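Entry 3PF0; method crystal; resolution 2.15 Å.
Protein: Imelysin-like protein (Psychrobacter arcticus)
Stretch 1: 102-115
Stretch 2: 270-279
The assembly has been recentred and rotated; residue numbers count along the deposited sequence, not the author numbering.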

# COMPACT_ATOMS: atom_id res chain seq x y z
N TRP A 102 9.45 -1.30 -11.35
CA TRP A 102 9.47 -0.86 -9.95
C TRP A 102 8.11 -0.24 -9.60
O TRP A 102 7.56 -0.55 -8.54
CB TRP A 102 10.63 0.11 -9.65
CG TRP A 102 10.52 0.75 -8.29
CD1 TRP A 102 10.93 0.22 -7.10
CD2 TRP A 102 9.78 1.94 -7.96
NE1 TRP A 102 10.55 1.04 -6.06
CE2 TRP A 102 9.82 2.08 -6.56
CE3 TRP A 102 9.10 2.91 -8.73
CZ2 TRP A 102 9.20 3.15 -5.90
CZ3 TRP A 102 8.48 3.96 -8.07
CH2 TRP A 102 8.57 4.10 -6.68
N LEU A 103 7.55 0.63 -10.50
CA LEU A 103 6.27 1.31 -10.29
C LEU A 103 5.12 0.30 -10.17
O LEU A 103 4.27 0.48 -9.30
CB LEU A 103 5.98 2.34 -11.41
CG LEU A 103 4.68 3.18 -11.30
CD1 LEU A 103 4.53 3.85 -9.92
CD2 LEU A 103 4.61 4.22 -12.42
N VAL A 104 5.10 -0.75 -11.04
CA VAL A 104 4.09 -1.83 -11.02
C VAL A 104 4.12 -2.48 -9.61
O VAL A 104 3.07 -2.66 -8.99
CB VAL A 104 4.32 -2.87 -12.16
CG1 VAL A 104 3.36 -4.06 -12.05
CG2 VAL A 104 4.21 -2.22 -13.55
N LEU A 105 5.33 -2.77 -9.10
CA LEU A 105 5.56 -3.33 -7.77
C LEU A 105 5.13 -2.35 -6.66
O LEU A 105 4.51 -2.79 -5.69
CB LEU A 105 7.04 -3.74 -7.59
CG LEU A 105 7.54 -3.98 -6.15
CD1 LEU A 105 6.83 -5.18 -5.49
CD2 LEU A 105 9.02 -4.15 -6.13
N ALA A 106 5.47 -1.06 -6.79
CA ALA A 106 5.10 -0.05 -5.77
C ALA A 106 3.58 0.10 -5.69
O ALA A 106 3.05 0.21 -4.60
CB ALA A 106 5.76 1.29 -6.08
N GLN A 107 2.89 0.01 -6.85
CA GLN A 107 1.43 0.08 -6.95
C GLN A 107 0.77 -1.16 -6.29
O GLN A 107 -0.22 -1.00 -5.58
CB GLN A 107 0.99 0.20 -8.42
CG GLN A 107 1.21 1.60 -9.00
CD GLN A 107 0.82 1.66 -10.45
OE1 GLN A 107 1.49 1.13 -11.33
NE2 GLN A 107 -0.26 2.35 -10.74
N ALA A 108 1.34 -2.37 -6.51
CA ALA A 108 0.87 -3.64 -5.93
C ALA A 108 1.00 -3.63 -4.40
O ALA A 108 0.09 -4.08 -3.71
CB ALA A 108 1.63 -4.83 -6.51
N TRP A 109 2.11 -3.12 -3.88
CA TRP A 109 2.28 -3.05 -2.43
C TRP A 109 1.36 -1.98 -1.82
O TRP A 109 0.86 -2.19 -0.71
CB TRP A 109 3.72 -2.82 -2.02
CG TRP A 109 3.88 -2.69 -0.53
CD1 TRP A 109 4.10 -1.54 0.17
CD2 TRP A 109 3.65 -3.72 0.44
NE1 TRP A 109 4.07 -1.81 1.52
CE2 TRP A 109 3.76 -3.13 1.72
CE3 TRP A 109 3.34 -5.09 0.36
CZ2 TRP A 109 3.62 -3.86 2.90
CZ3 TRP A 109 3.18 -5.81 1.53
CH2 TRP A 109 3.33 -5.20 2.78
N ALA A 110 1.12 -0.86 -2.54
CA ALA A 110 0.22 0.20 -2.08
C ALA A 110 -1.18 -0.37 -1.86
O ALA A 110 -1.83 -0.04 -0.87
CB ALA A 110 0.18 1.35 -3.09
N SER A 111 -1.60 -1.30 -2.75
CA SER A 111 -2.88 -2.00 -2.65
C SER A 111 -2.87 -2.95 -1.44
O SER A 111 -3.80 -2.90 -0.64
CB SER A 111 -3.16 -2.77 -3.93
OG SER A 111 -3.41 -1.82 -4.96
N ALA A 112 -1.79 -3.74 -1.25
CA ALA A 112 -1.64 -4.68 -0.12
C ALA A 112 -1.62 -3.95 1.25
O ALA A 112 -1.93 -4.56 2.28
CB ALA A 112 -0.36 -5.50 -0.28
N GLU A 113 -1.31 -2.64 1.25
CA GLU A 113 -1.27 -1.81 2.47
C GLU A 113 -2.68 -1.56 3.06
O GLU A 113 -2.80 -0.96 4.13
CB GLU A 113 -0.56 -0.48 2.20
CG GLU A 113 0.95 -0.62 2.31
CD GLU A 113 1.75 0.64 2.06
OE1 GLU A 113 1.24 1.56 1.39
OE2 GLU A 113 2.92 0.69 2.49
N MSE A 114 -3.75 -2.06 2.39
CA MSE A 114 -5.13 -2.00 2.88
C MSE A 114 -5.23 -2.77 4.22
O MSE A 114 -6.16 -2.53 4.99
CB MSE A 114 -6.11 -2.58 1.84
CG MSE A 114 -6.02 -4.10 1.68
SE MSE A 114 -7.29 -4.87 0.43
CE MSE A 114 -6.04 -5.62 -0.81
N VAL A 115 -4.29 -3.72 4.46
CA VAL A 115 -4.13 -4.53 5.67
C VAL A 115 -2.96 -3.90 6.46
O VAL A 115 -1.86 -3.78 5.92
CB VAL A 115 -3.90 -6.04 5.33
CG1 VAL A 115 -3.56 -6.86 6.57
CG2 VAL A 115 -5.13 -6.62 4.63
N ALA A 270 0.13 7.71 -9.26
CA ALA A 270 -0.01 6.26 -9.44
C ALA A 270 -0.17 5.52 -8.10
O ALA A 270 -0.92 4.54 -8.05
CB ALA A 270 1.18 5.71 -10.21
N ILE A 271 0.52 5.98 -7.04
CA ILE A 271 0.44 5.36 -5.71
C ILE A 271 -0.93 5.66 -5.07
O ILE A 271 -1.58 4.73 -4.59
CB ILE A 271 1.63 5.77 -4.78
CG1 ILE A 271 3.01 5.52 -5.47
CG2 ILE A 271 1.56 5.06 -3.42
CD1 ILE A 271 3.25 4.03 -6.02
N ILE A 272 -1.39 6.93 -5.11
CA ILE A 272 -2.68 7.34 -4.54
C ILE A 272 -3.84 6.63 -5.29
O ILE A 272 -4.78 6.16 -4.64
CB ILE A 272 -2.84 8.89 -4.52
CG1 ILE A 272 -1.69 9.57 -3.70
CG2 ILE A 272 -4.22 9.34 -4.00
CD1 ILE A 272 -1.44 9.07 -2.22
N ASN A 273 -3.74 6.52 -6.62
CA ASN A 273 -4.72 5.85 -7.49
C ASN A 273 -4.85 4.36 -7.14
O ASN A 273 -5.97 3.86 -7.02
CB ASN A 273 -4.30 6.03 -8.95
CG ASN A 273 -5.34 5.65 -9.96
OD1 ASN A 273 -6.44 6.22 -10.02
ND2 ASN A 273 -4.99 4.72 -10.83
N ALA A 274 -3.72 3.66 -6.95
CA ALA A 274 -3.71 2.23 -6.59
C ALA A 274 -4.43 2.01 -5.25
O ALA A 274 -5.24 1.09 -5.14
CB ALA A 274 -2.28 1.71 -6.52
N LYS A 275 -4.19 2.91 -4.26
CA LYS A 275 -4.83 2.83 -2.95
C LYS A 275 -6.32 3.12 -3.06
O LYS A 275 -7.11 2.37 -2.48
CB LYS A 275 -4.16 3.80 -1.95
CG LYS A 275 -2.74 3.40 -1.61
CD LYS A 275 -2.18 4.19 -0.45
CE LYS A 275 -0.91 3.54 0.02
NZ LYS A 275 -0.76 3.65 1.49
N LEU A 276 -6.72 4.14 -3.86
CA LEU A 276 -8.13 4.49 -4.06
C LEU A 276 -8.91 3.35 -4.74
O LEU A 276 -10.00 3.02 -4.30
CB LEU A 276 -8.30 5.78 -4.89
CG LEU A 276 -8.26 7.11 -4.14
CD1 LEU A 276 -8.32 8.27 -5.13
CD2 LEU A 276 -9.41 7.23 -3.12
N ALA A 277 -8.32 2.75 -5.79
CA ALA A 277 -8.93 1.64 -6.54
C ALA A 277 -9.14 0.39 -5.65
O ALA A 277 -10.14 -0.32 -5.83
CB ALA A 277 -8.07 1.29 -7.74
N THR A 278 -8.23 0.15 -4.69
CA THR A 278 -8.30 -0.99 -3.77
C THR A 278 -9.43 -0.73 -2.77
O THR A 278 -10.23 -1.63 -2.51
CB THR A 278 -6.93 -1.22 -3.13
OG1 THR A 278 -6.03 -1.54 -4.18
CG2 THR A 278 -6.93 -2.34 -2.10
N LEU A 279 -9.51 0.50 -2.24
CA LEU A 279 -10.56 0.92 -1.31
C LEU A 279 -11.92 0.86 -2.00
O LEU A 279 -12.88 0.37 -1.40
CB LEU A 279 -10.27 2.33 -0.76
CG LEU A 279 -11.09 2.78 0.45
CD1 LEU A 279 -10.67 2.04 1.72
CD2 LEU A 279 -10.94 4.27 0.68
O HOH W 1 -2.56 3.40 -10.19

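Two helical segments of one chain, far apart in sequence, pack here with their axes 8.1 Å apart at closest approach and their N-to-C directions 39° apart. At this spacing the facing surfaces include small residues: Ala106 and Ala110 on the first helix, Ala270 and Ala274 on the second. The backbones come correspondingly close, with 5.5 Å between the CA atoms of Gln107 and Ile271 and 5.2 Å between those of Ser111 and Lys275. These two pairs lie four residues apart on each helix, about one turn, so the register repeats along the contact.

The principal bump is Ile271. Its CA-to-CB bond points sideways, yet with chi1 at -53° and chi2 at -54° (both m) the end of the side chain comes nearer to the first helix and sits as a knob in a hole formed by Leu103, Ala106, Gln107 and Ala110. At Ala106 and Ala110 the side chains end at CB, which leaves space for the methyls of Ile271. Ile271 CD1 lies 3.7 Å from Ala106 CB, while Ile271 CG2 is 4.0 Å from Ala110 CB, so the two methyls reach successive turns of the opposing helix. Leu103 CD1 borders the same CD1 methyl, 4.1 Å from Ile271 CD1, and also touches Ala270 CB at 3.8 Å. On the Gln107 side, the backbone itself helps to line the hole: Gln107 N is 4.1 Å from Ile271 CD1.

Beyond the knob, the fit is made by smaller projections. Ala274 points its CB toward the first helix, where it meets Gln107 O at 3.5 Å and Ala110 CB at 4.2 Å. Ala110 in turn points toward the second helix, and its CB lies 3.9 Å from Lys275 CG, so the aliphatic part of the lysine contributes to the packing before its charged end leaves for Glu113.

That end forms a salt bridge, with Lys275 NZ 2.9 Å from Glu113 OE1. Glu113 follows the helical portion of its stretch, within the type I turn from Ala112 to Val115. Its other carboxylate oxygen, OE2, accepts a weak hydrogen bond from Trp109 NE1 at 2.9 Å, with an angle of 121° at the hydrogen.

Thr278 has the largest area covered by the opposite stretch, 74 Å², and meets two different surfaces. Its OG1 is 2.7 Å from Ser111 OG, a short hydroxyl-to-hydroxyl contact, and donates to Ala274 O at 2.9 Å within its own helix. Its methyl CG2 rests 3.6 Å from the SE atom of selenomethionine Met114, whose CA-to-CB bond points toward the second helix.

At the other end, water 1 fills the space beside Gln107. It accepts a weak hydrogen bond from Gln107 NE2 at 2.6 Å, donates to Ala270 O at 2.9 Å and accepts from Asn273 ND2 at 2.8 Å, linking the helices through solvent. In all, the two stretches bury 532 Å², summed over both sides.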